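Local coordinates for protein putative adenosine kinase (Schistosoma mansoni, PDB 3VAS) that phosphorylates adenosine to AMP as an adenosine kinase of the ribokinase-like pfkB family, at residues A83-I95 with D320-R332. Numbering follows the deposited sequence.
With ADN (adenosine), chain C.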
# COMPACT_ATOMS: atom_id res chain seq x y z
N ALA A 83 0.24 3.26 -3.50
CA ALA A 83 0.58 2.41 -2.37
C ALA A 83 1.04 1.01 -2.77
O ALA A 83 2.09 0.55 -2.32
CB ALA A 83 -0.59 2.33 -1.39
N THR A 84 0.26 0.34 -3.61
CA THR A 84 0.59 -1.01 -4.04
C THR A 84 1.88 -1.01 -4.86
O THR A 84 2.74 -1.88 -4.68
CB THR A 84 -0.54 -1.65 -4.87
OG1 THR A 84 -1.75 -1.68 -4.11
CG2 THR A 84 -0.16 -3.07 -5.30
N LEU A 85 2.00 -0.03 -5.75
CA LEU A 85 3.17 0.07 -6.60
C LEU A 85 4.45 0.32 -5.79
O LEU A 85 5.48 -0.29 -6.06
CB LEU A 85 2.98 1.14 -7.69
CG LEU A 85 4.18 1.39 -8.61
CD1 LEU A 85 4.64 0.09 -9.27
CD2 LEU A 85 3.87 2.45 -9.67
N ASN A 86 4.36 1.20 -4.79
CA ASN A 86 5.48 1.45 -3.88
C ASN A 86 6.00 0.15 -3.26
O ASN A 86 7.19 -0.14 -3.29
CB ASN A 86 5.08 2.41 -2.75
CG ASN A 86 4.93 3.86 -3.20
OD1 ASN A 86 5.35 4.23 -4.30
ND2 ASN A 86 4.36 4.68 -2.33
N THR A 87 5.07 -0.64 -2.72
CA THR A 87 5.41 -1.89 -2.04
C THR A 87 6.01 -2.92 -3.00
O THR A 87 7.06 -3.50 -2.72
CB THR A 87 4.16 -2.49 -1.35
OG1 THR A 87 3.77 -1.63 -0.27
CG2 THR A 87 4.45 -3.87 -0.80
N VAL A 88 5.35 -3.14 -4.13
CA VAL A 88 5.79 -4.15 -5.08
C VAL A 88 7.14 -3.83 -5.72
O VAL A 88 7.98 -4.70 -5.88
CB VAL A 88 4.71 -4.40 -6.15
CG1 VAL A 88 5.27 -5.25 -7.29
CG2 VAL A 88 3.50 -5.06 -5.51
N LYS A 89 7.36 -2.56 -6.07
CA LYS A 89 8.62 -2.21 -6.69
C LYS A 89 9.78 -2.24 -5.68
O LYS A 89 10.92 -2.50 -6.06
CB LYS A 89 8.54 -0.88 -7.44
CG LYS A 89 8.48 0.37 -6.58
CD LYS A 89 8.25 1.60 -7.46
CE LYS A 89 8.48 2.90 -6.70
NZ LYS A 89 8.27 4.09 -7.56
N MET A 90 9.48 -2.01 -4.41
CA MET A 90 10.53 -2.12 -3.40
C MET A 90 10.84 -3.59 -3.10
O MET A 90 12.00 -3.94 -2.85
CB MET A 90 10.20 -1.36 -2.11
CG MET A 90 11.37 -1.36 -1.12
SD MET A 90 11.11 -0.28 0.30
CE MET A 90 12.73 -0.29 1.06
N ILE A 91 9.83 -4.45 -3.13
CA ILE A 91 10.07 -5.89 -3.03
C ILE A 91 11.04 -6.30 -4.13
O ILE A 91 12.00 -7.04 -3.90
CB ILE A 91 8.78 -6.72 -3.18
CG1 ILE A 91 7.83 -6.45 -2.01
CG2 ILE A 91 9.10 -8.21 -3.26
CD1 ILE A 91 6.51 -7.20 -2.13
N GLN A 92 10.79 -5.80 -5.33
CA GLN A 92 11.65 -6.05 -6.49
C GLN A 92 13.06 -5.51 -6.28
O GLN A 92 14.05 -6.18 -6.59
CB GLN A 92 11.01 -5.44 -7.74
CG GLN A 92 11.89 -5.49 -8.99
CD GLN A 92 12.12 -6.90 -9.49
OE1 GLN A 92 11.17 -7.65 -9.72
NE2 GLN A 92 13.39 -7.27 -9.65
N TRP A 93 13.15 -4.30 -5.74
CA TRP A 93 14.43 -3.64 -5.47
C TRP A 93 15.23 -4.39 -4.40
O TRP A 93 16.44 -4.61 -4.55
CB TRP A 93 14.13 -2.21 -5.03
CG TRP A 93 15.31 -1.31 -4.76
CD1 TRP A 93 16.05 -0.63 -5.69
CD2 TRP A 93 15.83 -0.94 -3.48
NE1 TRP A 93 17.02 0.12 -5.05
CE2 TRP A 93 16.90 -0.05 -3.70
CE3 TRP A 93 15.49 -1.29 -2.16
CZ2 TRP A 93 17.63 0.50 -2.65
CZ3 TRP A 93 16.23 -0.74 -1.13
CH2 TRP A 93 17.29 0.14 -1.38
N ILE A 94 14.55 -4.80 -3.34
CA ILE A 94 15.19 -5.56 -2.28
C ILE A 94 15.75 -6.89 -2.79
O ILE A 94 16.92 -7.20 -2.59
CB ILE A 94 14.22 -5.83 -1.11
CG1 ILE A 94 13.91 -4.51 -0.39
CG2 ILE A 94 14.81 -6.86 -0.14
CD1 ILE A 94 12.87 -4.63 0.69
N ILE A 95 14.90 -7.66 -3.46
CA ILE A 95 15.27 -9.00 -3.90
C ILE A 95 16.33 -8.96 -5.01
O ILE A 95 17.15 -9.87 -5.13
CB ILE A 95 14.02 -9.82 -4.30
CG1 ILE A 95 13.11 -9.97 -3.07
CG2 ILE A 95 14.41 -11.18 -4.85
CD1 ILE A 95 11.88 -10.80 -3.30
N ASP A 320 4.17 1.45 3.34
CA ASP A 320 4.34 0.72 2.09
C ASP A 320 5.68 -0.01 2.10
O ASP A 320 5.77 -1.16 1.65
CB ASP A 320 4.29 1.66 0.89
CG ASP A 320 2.99 2.46 0.81
OD1 ASP A 320 1.95 1.98 1.32
OD2 ASP A 320 3.01 3.57 0.24
N ALA A 321 6.71 0.67 2.59
CA ALA A 321 8.05 0.10 2.67
C ALA A 321 8.06 -1.04 3.68
O ALA A 321 8.66 -2.09 3.44
CB ALA A 321 9.05 1.16 3.08
N PHE A 322 7.40 -0.82 4.81
CA PHE A 322 7.31 -1.83 5.86
C PHE A 322 6.79 -3.14 5.28
O PHE A 322 7.36 -4.20 5.51
CB PHE A 322 6.41 -1.36 7.00
CG PHE A 322 6.31 -2.34 8.13
CD1 PHE A 322 7.17 -2.25 9.22
CD2 PHE A 322 5.36 -3.35 8.12
CE1 PHE A 322 7.09 -3.16 10.27
CE2 PHE A 322 5.27 -4.26 9.16
CZ PHE A 322 6.14 -4.17 10.24
N ALA A 323 5.70 -3.05 4.52
CA ALA A 323 5.12 -4.23 3.90
C ALA A 323 6.10 -4.91 2.94
O ALA A 323 6.25 -6.13 2.97
CB ALA A 323 3.81 -3.87 3.18
N ALA A 324 6.76 -4.11 2.10
CA ALA A 324 7.76 -4.63 1.18
C ALA A 324 8.88 -5.37 1.91
O ALA A 324 9.23 -6.50 1.56
CB ALA A 324 8.35 -3.50 0.34
N GLY A 325 9.44 -4.71 2.93
CA GLY A 325 10.53 -5.28 3.70
C GLY A 325 10.14 -6.59 4.36
O GLY A 325 10.91 -7.54 4.36
N PHE A 326 8.92 -6.65 4.90
CA PHE A 326 8.45 -7.88 5.52
C PHE A 326 8.30 -9.00 4.50
O PHE A 326 8.84 -10.09 4.69
CB PHE A 326 7.11 -7.69 6.25
CG PHE A 326 6.64 -8.93 6.95
CD1 PHE A 326 7.05 -9.21 8.25
CD2 PHE A 326 5.81 -9.85 6.31
CE1 PHE A 326 6.64 -10.37 8.90
CE2 PHE A 326 5.40 -11.00 6.95
CZ PHE A 326 5.81 -11.26 8.25
N ILE A 327 7.55 -8.74 3.44
CA ILE A 327 7.22 -9.76 2.46
C ILE A 327 8.45 -10.32 1.74
O ILE A 327 8.57 -11.54 1.59
CB ILE A 327 6.20 -9.23 1.43
CG1 ILE A 327 4.87 -8.92 2.14
CG2 ILE A 327 5.99 -10.23 0.30
CD1 ILE A 327 3.90 -8.14 1.28
N ALA A 328 9.35 -9.44 1.32
CA ALA A 328 10.55 -9.84 0.60
C ALA A 328 11.35 -10.87 1.37
O ALA A 328 11.91 -11.80 0.78
CB ALA A 328 11.43 -8.62 0.29
N ASP A 329 11.39 -10.72 2.69
CA ASP A 329 12.13 -11.65 3.54
C ASP A 329 11.29 -12.88 3.87
O ASP A 329 11.78 -14.01 3.80
CB ASP A 329 12.60 -10.97 4.83
CG ASP A 329 14.05 -10.52 4.75
OD1 ASP A 329 14.50 -10.14 3.64
OD2 ASP A 329 14.75 -10.55 5.78
N TYR A 330 10.02 -12.66 4.18
CA TYR A 330 9.12 -13.74 4.60
C TYR A 330 8.91 -14.79 3.50
O TYR A 330 8.84 -15.98 3.79
CB TYR A 330 7.77 -13.16 5.05
CG TYR A 330 6.90 -14.16 5.78
CD1 TYR A 330 7.15 -14.48 7.11
CD2 TYR A 330 5.83 -14.77 5.14
CE1 TYR A 330 6.36 -15.39 7.78
CE2 TYR A 330 5.03 -15.68 5.81
CZ TYR A 330 5.30 -15.99 7.13
OH TYR A 330 4.51 -16.89 7.81
N ILE A 331 8.82 -14.35 2.25
CA ILE A 331 8.61 -15.28 1.14
C ILE A 331 9.88 -16.01 0.74
O ILE A 331 9.84 -16.96 -0.05
CB ILE A 331 8.01 -14.59 -0.10
CG1 ILE A 331 9.02 -13.63 -0.73
CG2 ILE A 331 6.69 -13.90 0.25
CD1 ILE A 331 8.52 -12.98 -2.00
N ARG A 332 11.02 -15.58 1.28
CA ARG A 332 12.28 -16.29 1.06
C ARG A 332 12.64 -17.19 2.24
O ARG A 332 13.75 -17.71 2.33
CB ARG A 332 13.41 -15.32 0.73
CG ARG A 332 13.25 -14.65 -0.64
CD ARG A 332 14.40 -13.71 -0.95
NE ARG A 332 14.43 -12.57 -0.04
CZ ARG A 332 15.38 -11.64 -0.05
NH1 ARG A 332 16.38 -11.73 -0.92
NH2 ARG A 332 15.33 -10.63 0.81
O5' ADN C . 1.59 5.50 1.53
C5' ADN C . 1.86 6.71 0.84
C4' ADN C . 1.48 6.61 -0.62
O4' ADN C . 0.06 6.40 -0.74
C3' ADN C . 1.79 7.83 -1.49
O3' ADN C . 2.89 7.54 -2.36
C2' ADN C . 0.51 8.03 -2.34
O2' ADN C . 0.75 8.15 -3.73
C1' ADN C . -0.31 6.77 -2.03
N9 ADN C . -1.76 6.97 -2.09
C8 ADN C . -2.44 7.97 -1.58
N7 ADN C . -3.86 7.76 -1.91
C5 ADN C . -3.95 6.55 -2.67
C6 ADN C . -5.04 5.88 -3.23
N6 ADN C . -6.36 6.42 -3.10
N1 ADN C . -4.83 4.70 -3.93
C2 ADN C . -3.57 4.18 -4.07
N3 ADN C . -2.50 4.83 -3.51
C4 ADN C . -2.72 6.04 -2.80
O HOH W 1 1.21 -0.32 0.37
O HOH W 2 17.93 -9.36 -0.13
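N86 and D320 both carry CG trans to their own carbonyl carbon (chi1 of D320 -58°), which sets the amide of one helix against the carboxylate of the other beside the bound adenosine. N86 ND2 donates a nearly straight bond to D320 OD2 (3.1 Å), lying in its own amide plane but reaching the oxygen on the anti side and somewhat out of the carboxylate plane, with the two flat groups turned 50° apart. The same ND2 holds ADN O3', while D320 OD2 accepts from ADN O5' at 2.7 Å. From the next residue, T87 OG1 gives its hydrogen to D320 O (2.8 Å); this carbonyl also receives A324 N from the opposite face of its plane. A water donates to both T87 OG1 and D320 OD1, so the second carboxylate oxygen is tied back to helix 83-95.

The axes of the two segments approach to 8.0 Å at a crossing angle of -38°, made close by small residues. A324 CB presses on T87 O. The same A324 CB lies 3.7 Å from M90 CB. Farther along, I91 CG1 lies over A324 CA, and I94 CD1 reaches G325 CA (3.9 Å). A328 CB meets I94 CG2 and I95 CG1. At the far end R332, bent at chi3, offers one guanidinium face to I95 CG1, while NE bonds A328 O and NH2 makes a salt bridge to D329. Strand 181-185 packs against T87, A323 and I327 through Y183.

In ribokinase-family enzymes an aspartate at the start of this helix is the usual catalytic base, and D320, bonded to the 5'-hydroxyl, is consistent with that role. N86 ND2 bonds both the ribose O3' and the D320 carboxylate, which would couple the placement of the 3'- and 5'-hydroxyls to the helix pair.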